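Local coordinates for DUF3863 domain-containing protein (Parabacteroides distasonis, PDB 3LM3) that is of unknown function but is a putative glycoside hydrolase or deacetylase, probably acting on carbohydrates, at residues T219-C224 and F343-S348; S240-G245 and H259-H264. All blocks are in the same frame, centred on the assembly; numbering follows the deposited sequence. Where two conformers were deposited one is given.

Contact 1 (T219-C224 and F343-S348)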
ATOM      1  N   THR A 219      -3.091  -4.178   1.025  1.00  7.97           N
ATOM      2  CA  THR A 219      -3.523  -5.096  -0.025  1.00  7.76           C
ATOM      3  C   THR A 219      -5.045  -5.046  -0.162  1.00  6.63           C
ATOM      4  O   THR A 219      -5.768  -5.270   0.809  1.00  7.77           O
ATOM      5  CB  THR A 219      -3.060  -6.513   0.280  1.00  8.06           C
ATOM      6  OG1 THR A 219      -1.626  -6.517   0.395  1.00  8.53           O
ATOM      7  CG2 THR A 219      -3.527  -7.500  -0.810  1.00  7.65           C
HETATM    8  N   MSE A 220      -5.493  -4.793  -1.388  1.00  6.54           N
HETATM    9  CA  MSE A 220      -6.913  -4.713  -1.714  1.00  6.11           C
HETATM   10  C   MSE A 220      -7.503  -6.032  -2.182  1.00  6.77           C
HETATM   11  O   MSE A 220      -6.840  -6.833  -2.843  1.00  7.17           O
HETATM   12  CB  MSE A 220      -7.146  -3.700  -2.819  1.00  7.30           C
HETATM   13  CG  MSE A 220      -6.871  -2.282  -2.433  1.00  8.66           C
HETATM   14 SE   MSE A 220      -8.051  -1.638  -1.060  0.75 12.91          SE
HETATM   15  CE  MSE A 220      -6.972  -1.953   0.440  1.00 20.81           C
ATOM     16  N   ASP A 221      -8.792  -6.203  -1.895  1.00  7.00           N
ATOM     17  CA  ASP A 221      -9.592  -7.177  -2.635  1.00  6.15           C
ATOM     18  C   ASP A 221      -9.877  -6.491  -3.962  1.00  6.90           C
ATOM     19  O   ASP A 221     -10.572  -5.481  -4.014  1.00  7.34           O
ATOM     20  CB  ASP A 221     -10.858  -7.481  -1.856  1.00  5.63           C
ATOM     21  CG  ASP A 221     -11.738  -8.528  -2.554  1.00  6.57           C
ATOM     22  OD1 ASP A 221     -11.770  -8.521  -3.808  1.00  7.33           O
ATOM     23  OD2 ASP A 221     -12.379  -9.372  -1.850  1.00  7.39           O
ATOM     24  N   PHE A 222      -9.334  -7.050  -5.044  1.00  6.29           N
ATOM     25  CA  PHE A 222      -9.427  -6.393  -6.346  1.00  5.92           C
ATOM     26  C   PHE A 222     -10.865  -6.158  -6.795  1.00  7.56           C
ATOM     27  O   PHE A 222     -11.168  -5.155  -7.451  1.00  8.52           O
ATOM     28  CB  PHE A 222      -8.701  -7.202  -7.426  1.00  6.40           C
ATOM     29  CG  PHE A 222      -7.201  -7.201  -7.315  1.00  5.95           C
ATOM     30  CD1 PHE A 222      -6.493  -6.019  -7.380  1.00  6.64           C
ATOM     31  CD2 PHE A 222      -6.488  -8.390  -7.321  1.00  7.62           C
ATOM     32  CE1 PHE A 222      -5.120  -6.019  -7.352  1.00  6.80           C
ATOM     33  CE2 PHE A 222      -5.097  -8.391  -7.294  1.00  7.11           C
ATOM     34  CZ  PHE A 222      -4.422  -7.210  -7.349  1.00  8.13           C
ATOM     35  N   ILE A 223     -11.772  -7.060  -6.450  1.00  6.08           N
ATOM     36  CA  ILE A 223     -13.180  -6.874  -6.821  1.00  7.07           C
ATOM     37  C   ILE A 223     -13.770  -5.658  -6.098  1.00  8.32           C
ATOM     38  O   ILE A 223     -14.457  -4.831  -6.712  1.00  9.06           O
ATOM     39  CB  ILE A 223     -13.982  -8.166  -6.573  1.00  7.51           C
ATOM     40  CG1 ILE A 223     -13.538  -9.213  -7.633  1.00 11.60           C
ATOM     41  CG2 ILE A 223     -15.481  -7.907  -6.684  1.00  7.59           C
ATOM     42  CD1 ILE A 223     -13.996 -10.622  -7.370  1.00 13.26           C
ATOM     43  N   CYS A 224     -13.491  -5.506  -4.811  1.00  6.85           N
ATOM     44  CA  CYS A 224     -13.991  -4.363  -4.065  1.00  6.44           C
ATOM     45  C   CYS A 224     -13.404  -3.050  -4.576  1.00  6.80           C
ATOM     46  O   CYS A 224     -14.082  -2.017  -4.624  1.00  7.61           O
ATOM     47  CB  CYS A 224     -13.669  -4.502  -2.587  1.00  6.91           C
ATOM     48  SG  CYS A 224     -14.269  -6.042  -1.815  1.00  8.29           S
ATOM     49  N   PHE A 343      -2.603 -11.530 -11.616  1.00  8.32           N
ATOM     50  CA  PHE A 343      -3.482 -11.978 -10.553  1.00  8.07           C
ATOM     51  C   PHE A 343      -4.794 -12.460 -11.114  1.00  7.46           C
ATOM     52  O   PHE A 343      -5.254 -11.935 -12.127  1.00  7.60           O
ATOM     53  CB  PHE A 343      -3.756 -10.850  -9.546  1.00  7.33           C
ATOM     54  CG  PHE A 343      -2.515 -10.296  -8.935  1.00  8.11           C
ATOM     55  CD1 PHE A 343      -1.898 -10.945  -7.882  1.00  7.29           C
ATOM     56  CD2 PHE A 343      -1.940  -9.139  -9.426  1.00  9.57           C
ATOM     57  CE1 PHE A 343      -0.701 -10.467  -7.366  1.00  7.08           C
ATOM     58  CE2 PHE A 343      -0.733  -8.647  -8.879  1.00  8.19           C
ATOM     59  CZ  PHE A 343      -0.135  -9.313  -7.843  1.00  7.59           C
ATOM     60  N   VAL A 344      -5.383 -13.435 -10.437  1.00  7.53           N
ATOM     61  CA  VAL A 344      -6.735 -13.922 -10.735  0.50  7.48           C
ATOM     62  C   VAL A 344      -7.497 -14.014  -9.421  1.00  9.11           C
ATOM     63  O   VAL A 344      -6.957 -14.533  -8.429  1.00  9.70           O
ATOM     64  CB  VAL A 344      -6.710 -15.300 -11.413  0.50  8.49           C
ATOM     65  CG1 VAL A 344      -8.136 -15.851 -11.574  0.50  8.84           C
ATOM     66  CG2 VAL A 344      -5.977 -15.231 -12.748  0.50  5.83           C
ATOM     67  N   GLU A 345      -8.720 -13.505  -9.388  1.00  8.40           N
ATOM     68  CA  GLU A 345      -9.541 -13.568  -8.177  1.00  7.44           C
ATOM     69  C   GLU A 345     -10.990 -13.754  -8.523  1.00  7.42           C
ATOM     70  O   GLU A 345     -11.487 -13.100  -9.418  1.00  7.44           O
ATOM     71  CB  GLU A 345      -9.409 -12.274  -7.387  1.00  7.93           C
ATOM     72  CG  GLU A 345     -10.220 -12.289  -6.089  1.00  7.35           C
ATOM     73  CD  GLU A 345     -10.638 -10.949  -5.582  1.00  8.57           C
ATOM     74  OE1 GLU A 345     -10.157  -9.919  -6.095  1.00  9.26           O
ATOM     75  OE2 GLU A 345     -11.434 -10.915  -4.590  1.00  8.03           O
ATOM     76  N   ARG A 346     -11.661 -14.634  -7.793  1.00  7.18           N
ATOM     77  CA  ARG A 346     -13.124 -14.649  -7.746  1.00  8.23           C
ATOM     78  C   ARG A 346     -13.591 -14.078  -6.422  1.00  7.50           C
ATOM     79  O   ARG A 346     -12.868 -14.104  -5.420  1.00  8.37           O
ATOM     80  CB  ARG A 346     -13.700 -16.040  -7.960  1.00  8.34           C
ATOM     81  CG  ARG A 346     -13.549 -16.512  -9.357  1.00 11.03           C
ATOM     82  CD  ARG A 346     -14.078 -17.918  -9.532  1.00 12.49           C
ATOM     83  NE  ARG A 346     -14.055 -18.274 -10.942  1.00 11.47           N
ATOM     84  CZ  ARG A 346     -14.688 -19.329 -11.459  1.00 14.64           C
ATOM     85  NH1 ARG A 346     -15.377 -20.150 -10.684  1.00 14.29           N
ATOM     86  NH2 ARG A 346     -14.612 -19.547 -12.766  1.00 16.57           N
ATOM     87  N   GLY A 347     -14.798 -13.524  -6.384  1.00  8.21           N
ATOM     88  CA  GLY A 347     -15.270 -12.907  -5.147  1.00  7.52           C
ATOM     89  C   GLY A 347     -15.350 -13.910  -4.013  1.00  6.88           C
ATOM     90  O   GLY A 347     -15.613 -15.101  -4.239  1.00  8.62           O
ATOM     91  N   SER A 348     -15.155 -13.438  -2.788  1.00  6.42           N
ATOM     92  CA  SER A 348     -15.262 -14.299  -1.622  1.00  7.59           C
ATOM     93  C   SER A 348     -16.676 -14.758  -1.364  1.00  6.47           C
ATOM     94  O   SER A 348     -16.903 -15.731  -0.647  1.00  8.23           O
ATOM     95  CB  SER A 348     -14.749 -13.598  -0.376  1.00  8.02           C
ATOM     96  OG  SER A 348     -15.554 -12.482  -0.028  1.00  8.31           O
TER

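Contact 2 (S240-G245 and H259-H264)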
ATOM      1  N   SER A 240     -14.590   0.710  -1.429  1.00  7.60           N
ATOM      2  CA  SER A 240     -13.450   0.562  -2.333  1.00  8.39           C
ATOM      3  C   SER A 240     -12.085   0.351  -1.672  1.00  7.11           C
ATOM      4  O   SER A 240     -11.113   0.059  -2.368  1.00  8.78           O
ATOM      5  CB  SER A 240     -13.371   1.772  -3.245  1.00 10.25           C
ATOM      6  OG  SER A 240     -13.039   2.899  -2.497  1.00 12.76           O
ATOM      7  N   ARG A 241     -12.027   0.437  -0.339  1.00  7.42           N
ATOM      8  CA  ARG A 241     -10.791   0.176   0.403  1.00  6.76           C
ATOM      9  C   ARG A 241     -10.767  -1.138   1.135  1.00  7.27           C
ATOM     10  O   ARG A 241      -9.869  -1.402   1.944  1.00  9.03           O
ATOM     11  CB  ARG A 241     -10.519   1.318   1.387  1.00  8.42           C
ATOM     12  CG  ARG A 241     -10.315   2.667   0.724  1.00 10.65           C
ATOM     13  CD  ARG A 241      -9.186   2.644  -0.310  1.00 13.01           C
ATOM     14  NE  ARG A 241      -7.946   2.208   0.316  1.00 13.78           N
ATOM     15  CZ  ARG A 241      -6.840   1.862  -0.332  1.00 13.73           C
ATOM     16  NH1 ARG A 241      -6.812   1.862  -1.663  1.00 14.88           N
ATOM     17  NH2 ARG A 241      -5.772   1.508   0.386  1.00 17.33           N
ATOM     18  N   ARG A 242     -11.720  -2.016   0.815  1.00  7.60           N
ATOM     19  CA  ARG A 242     -11.758  -3.326   1.439  1.00  7.06           C
ATOM     20  C   ARG A 242     -10.700  -4.311   0.902  1.00  6.72           C
ATOM     21  O   ARG A 242     -10.578  -4.545  -0.315  1.00  6.63           O
ATOM     22  CB  ARG A 242     -13.145  -3.923   1.275  1.00  8.19           C
ATOM     23  CG  ARG A 242     -13.286  -5.263   1.959  1.00  7.37           C
ATOM     24  CD  ARG A 242     -14.765  -5.592   2.200  1.00  7.88           C
ATOM     25  NE  ARG A 242     -15.296  -4.767   3.277  1.00  6.87           N
ATOM     26  CZ  ARG A 242     -16.233  -3.820   3.177  1.00  7.36           C
ATOM     27  NH1 ARG A 242     -16.873  -3.566   2.046  1.00  7.87           N
ATOM     28  NH2 ARG A 242     -16.573  -3.112   4.248  1.00  7.35           N
ATOM     29  N   GLY A 243      -9.998  -4.937   1.851  1.00  6.52           N
ATOM     30  CA  GLY A 243      -9.044  -5.970   1.566  1.00  6.71           C
ATOM     31  C   GLY A 243      -8.525  -6.550   2.850  1.00  7.78           C
ATOM     32  O   GLY A 243      -9.290  -7.202   3.580  1.00  8.31           O
ATOM     33  N   VAL A 244      -7.258  -6.293   3.174  1.00  6.92           N
ATOM     34  CA  VAL A 244      -6.687  -6.733   4.441  1.00  7.38           C
ATOM     35  C   VAL A 244      -6.733  -5.701   5.552  1.00  6.78           C
ATOM     36  O   VAL A 244      -6.473  -6.037   6.703  1.00  8.46           O
ATOM     37  CB  VAL A 244      -5.240  -7.254   4.287  1.00  6.91           C
ATOM     38  CG1 VAL A 244      -5.159  -8.421   3.280  1.00  8.01           C
ATOM     39  CG2 VAL A 244      -4.299  -6.103   3.906  1.00  7.48           C
ATOM     40  N   GLY A 245      -7.100  -4.474   5.230  1.00  8.36           N
ATOM     41  CA  GLY A 245      -7.116  -3.437   6.246  1.00  7.88           C
ATOM     42  C   GLY A 245      -8.190  -3.754   7.286  1.00  9.20           C
ATOM     43  O   GLY A 245      -9.307  -4.182   6.943  1.00  7.89           O
ATOM     44  N   HIS A 259     -12.465 -11.556   9.386  1.00  6.53           N
ATOM     45  CA  HIS A 259     -11.322 -12.427   9.230  1.00  6.19           C
ATOM     46  C   HIS A 259     -11.358 -13.200   7.908  1.00  6.88           C
ATOM     47  O   HIS A 259     -10.350 -13.331   7.235  1.00  7.48           O
ATOM     48  CB  HIS A 259     -11.260 -13.400  10.392  1.00  6.81           C
ATOM     49  CG  HIS A 259     -10.069 -14.281  10.370  1.00  7.17           C
ATOM     50  ND1 HIS A 259      -8.785 -13.789  10.493  1.00  7.43           N
ATOM     51  CD2 HIS A 259      -9.963 -15.616  10.185  1.00  9.72           C
ATOM     52  CE1 HIS A 259      -7.939 -14.809  10.412  1.00  8.01           C
ATOM     53  NE2 HIS A 259      -8.625 -15.926  10.235  1.00  8.83           N
ATOM     54  N   ARG A 260     -12.545 -13.691   7.549  1.00  6.49           N
ATOM     55  CA  ARG A 260     -12.687 -14.466   6.337  0.50  6.23           C
ATOM     56  C   ARG A 260     -12.326 -13.622   5.104  1.00  6.74           C
ATOM     57  O   ARG A 260     -11.694 -14.119   4.165  1.00  7.44           O
ATOM     58  CB  ARG A 260     -14.108 -15.011   6.196  0.50  7.72           C
ATOM     59  CG  ARG A 260     -14.406 -16.176   7.115  0.50  7.41           C
ATOM     60  CD  ARG A 260     -15.841 -16.620   6.925  0.50  7.31           C
ATOM     61  NE  ARG A 260     -16.169 -17.874   7.612  0.50  6.92           N
ATOM     62  CZ  ARG A 260     -16.541 -17.984   8.878  0.50 13.83           C
ATOM     63  NH1 ARG A 260     -16.668 -16.911   9.667  0.50 12.64           N
ATOM     64  NH2 ARG A 260     -16.809 -19.202   9.346  0.50 15.61           N
ATOM     65  N   GLU A 261     -12.720 -12.348   5.090  1.00  6.51           N
ATOM     66  CA  GLU A 261     -12.390 -11.481   3.953  1.00  6.50           C
ATOM     67  C   GLU A 261     -10.883 -11.187   3.896  1.00  5.48           C
ATOM     68  O   GLU A 261     -10.292 -11.151   2.825  1.00  7.08           O
ATOM     69  CB  GLU A 261     -13.213 -10.211   4.013  1.00  7.70           C
ATOM     70  CG  GLU A 261     -12.869  -9.174   2.963  1.00  5.81           C
ATOM     71  CD  GLU A 261     -12.998  -9.605   1.526  1.00  8.23           C
ATOM     72  OE1 GLU A 261     -13.700 -10.593   1.217  1.00  7.98           O
ATOM     73  OE2 GLU A 261     -12.387  -8.880   0.689  1.00  8.68           O
ATOM     74  N   VAL A 262     -10.260 -10.999   5.063  1.00  6.27           N
ATOM     75  CA  VAL A 262      -8.801 -10.784   5.121  1.00  6.21           C
ATOM     76  C   VAL A 262      -8.053 -12.018   4.609  1.00  5.53           C
ATOM     77  O   VAL A 262      -7.138 -11.880   3.791  1.00  6.93           O
ATOM     78  CB  VAL A 262      -8.359 -10.404   6.539  1.00  6.03           C
ATOM     79  CG1 VAL A 262      -6.853 -10.265   6.616  1.00  7.42           C
ATOM     80  CG2 VAL A 262      -9.013  -9.068   6.933  1.00  8.21           C
HETATM   81  N   MSE A 263      -8.475 -13.209   5.030  1.00  5.97           N
HETATM   82  CA  MSE A 263      -7.841 -14.440   4.524  1.00  5.50           C
HETATM   83  C   MSE A 263      -8.025 -14.584   3.029  1.00  6.56           C
HETATM   84  O   MSE A 263      -7.082 -14.957   2.315  1.00  7.27           O
HETATM   85  CB  MSE A 263      -8.376 -15.676   5.243  1.00  8.18           C
HETATM   86  CG  MSE A 263      -8.060 -15.704   6.754  1.00  7.88           C
HETATM   87 SE   MSE A 263      -6.179 -15.812   7.238  0.75  8.38          SE
HETATM   88  CE  MSE A 263      -5.881 -13.914   7.557  1.00 12.30           C
ATOM     89  N   HIS A 264      -9.235 -14.306   2.534  1.00  6.84           N
ATOM     90  CA  HIS A 264      -9.517 -14.383   1.109  1.00  6.20           C
ATOM     91  C   HIS A 264      -8.590 -13.457   0.316  1.00  5.96           C
ATOM     92  O   HIS A 264      -8.030 -13.827  -0.722  1.00  6.60           O
ATOM     93  CB  HIS A 264     -10.972 -13.988   0.841  1.00  5.79           C
ATOM     94  CG  HIS A 264     -11.289 -13.817  -0.609  1.00  6.90           C
ATOM     95  ND1 HIS A 264     -11.614 -14.883  -1.414  1.00  9.23           N
ATOM     96  CD2 HIS A 264     -11.290 -12.716  -1.405  1.00  8.74           C
ATOM     97  CE1 HIS A 264     -11.829 -14.443  -2.641  1.00  8.99           C
ATOM     98  NE2 HIS A 264     -11.610 -13.137  -2.670  1.00  8.88           N
TER

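Contact 1 (T219-C224 and F343-S348)
Phe222 and Glu345 meet along the first half of the phenylalanine side chain. Phe222 CB lies 3.4 Å from Glu345 OE1. The same oxygen sits near the ring plane, at the edge beside CG and CD2. Further out the partner changes to Phe343. Phe222 CE2 approaches Phe343 CB at 3.6 Å, and Phe222 CZ reaches over one face of the Phe343 ring, 3.8 Å from Phe343 CD2. The two side chains cross at about a right angle, but the ring planes are 48° apart, an oblique pairing. The polar half centres on Glu345. Its CG is anti to the backbone N (chi1 -179°) and the chain runs on extended, toward the start of helix 222-225. There Glu345 OE1 accepts a weak bond from Ile223 N at 3.3 Å. Glu345 OE2 is 2.5 Å from Asp221 OD1, a spacing at which one of the two acids probably carries a proton. His264 also bonds to Glu345 OE2, and Ser353 to Asp221 OD2. Ile223 CD1 fits closely against the backbone, 3.2 Å from Gly347 N. Asp221 is the N-cap residue, and its OD1 accepts from Ile223 N at 3.0 Å, again weakly. The contact is thus a capped helix start packed on strand 341-346, an outermost strand of the four-stranded antiparallel sheet.

Contact 2 (S240-G245 and H259-H264)
The guanidinium of Arg242 and the carboxylate of Glu261 stand nearly perpendicular, their planes 82° apart. They do not pair: Arg242 NE is 5.7 Å from Glu261 OE2. It is the arginine's aliphatic part that meets the acid, with Arg242 CG 3.9 Å from Glu261 OE2. Arg242 CD in turn is 4.1 Å from Glu261 CG. The polar ends have other partners: Arg242 forms a salt bridge with Asp352, and Glu261 OE1 bonds to Ser348. Gly243 brings its carbonyl oxygen to the helix, in a backbone shape (phi -175°, psi -110°) that suits glycine. This oxygen is buried and has no polar partner in the model; Val262 CG2 lies 3.8 Å from Gly243 O. The other methyl, Val262 CG1, is anti to the backbone N and packs on Val244 CB at 4.1 Å. Val244 O bonds to Asn284. The contact therefore lays an irregular loop on helix 255-277, joined by van der Waals contacts, one of them between two valines. Trp253 of helix 247-253 touches both Arg242 and Glu261. Val262 also packs on Thr249 and Tyr250 of that helix and on Trp306 of helix 296-313.

The centres of contacts 1 and 2 are about 9 Å apart, and the two touch directly. Asp221 N probably bonds to Arg242 O at 2.9 Å, which ties the 219-224 segment to the 240-245 loop. Thr219 and Val244 are also joined by backbone bonding. Two acid groups also come close: Asp221 OD2 lies 2.6 Å from Glu261 OE2, probably eased by a shared proton. The carboxyl groups of Asp221, Glu261 and Glu345 thus gather between the contacts. His264 of helix 255-277 also packs on contact 1: its CE1 is 3.0 Å from Arg346 O. No catalytic site is established here. A bound di(hydroxyethyl)ether lies about 8 Å from the Ile223 side chain and about 12 Å from that of Arg242.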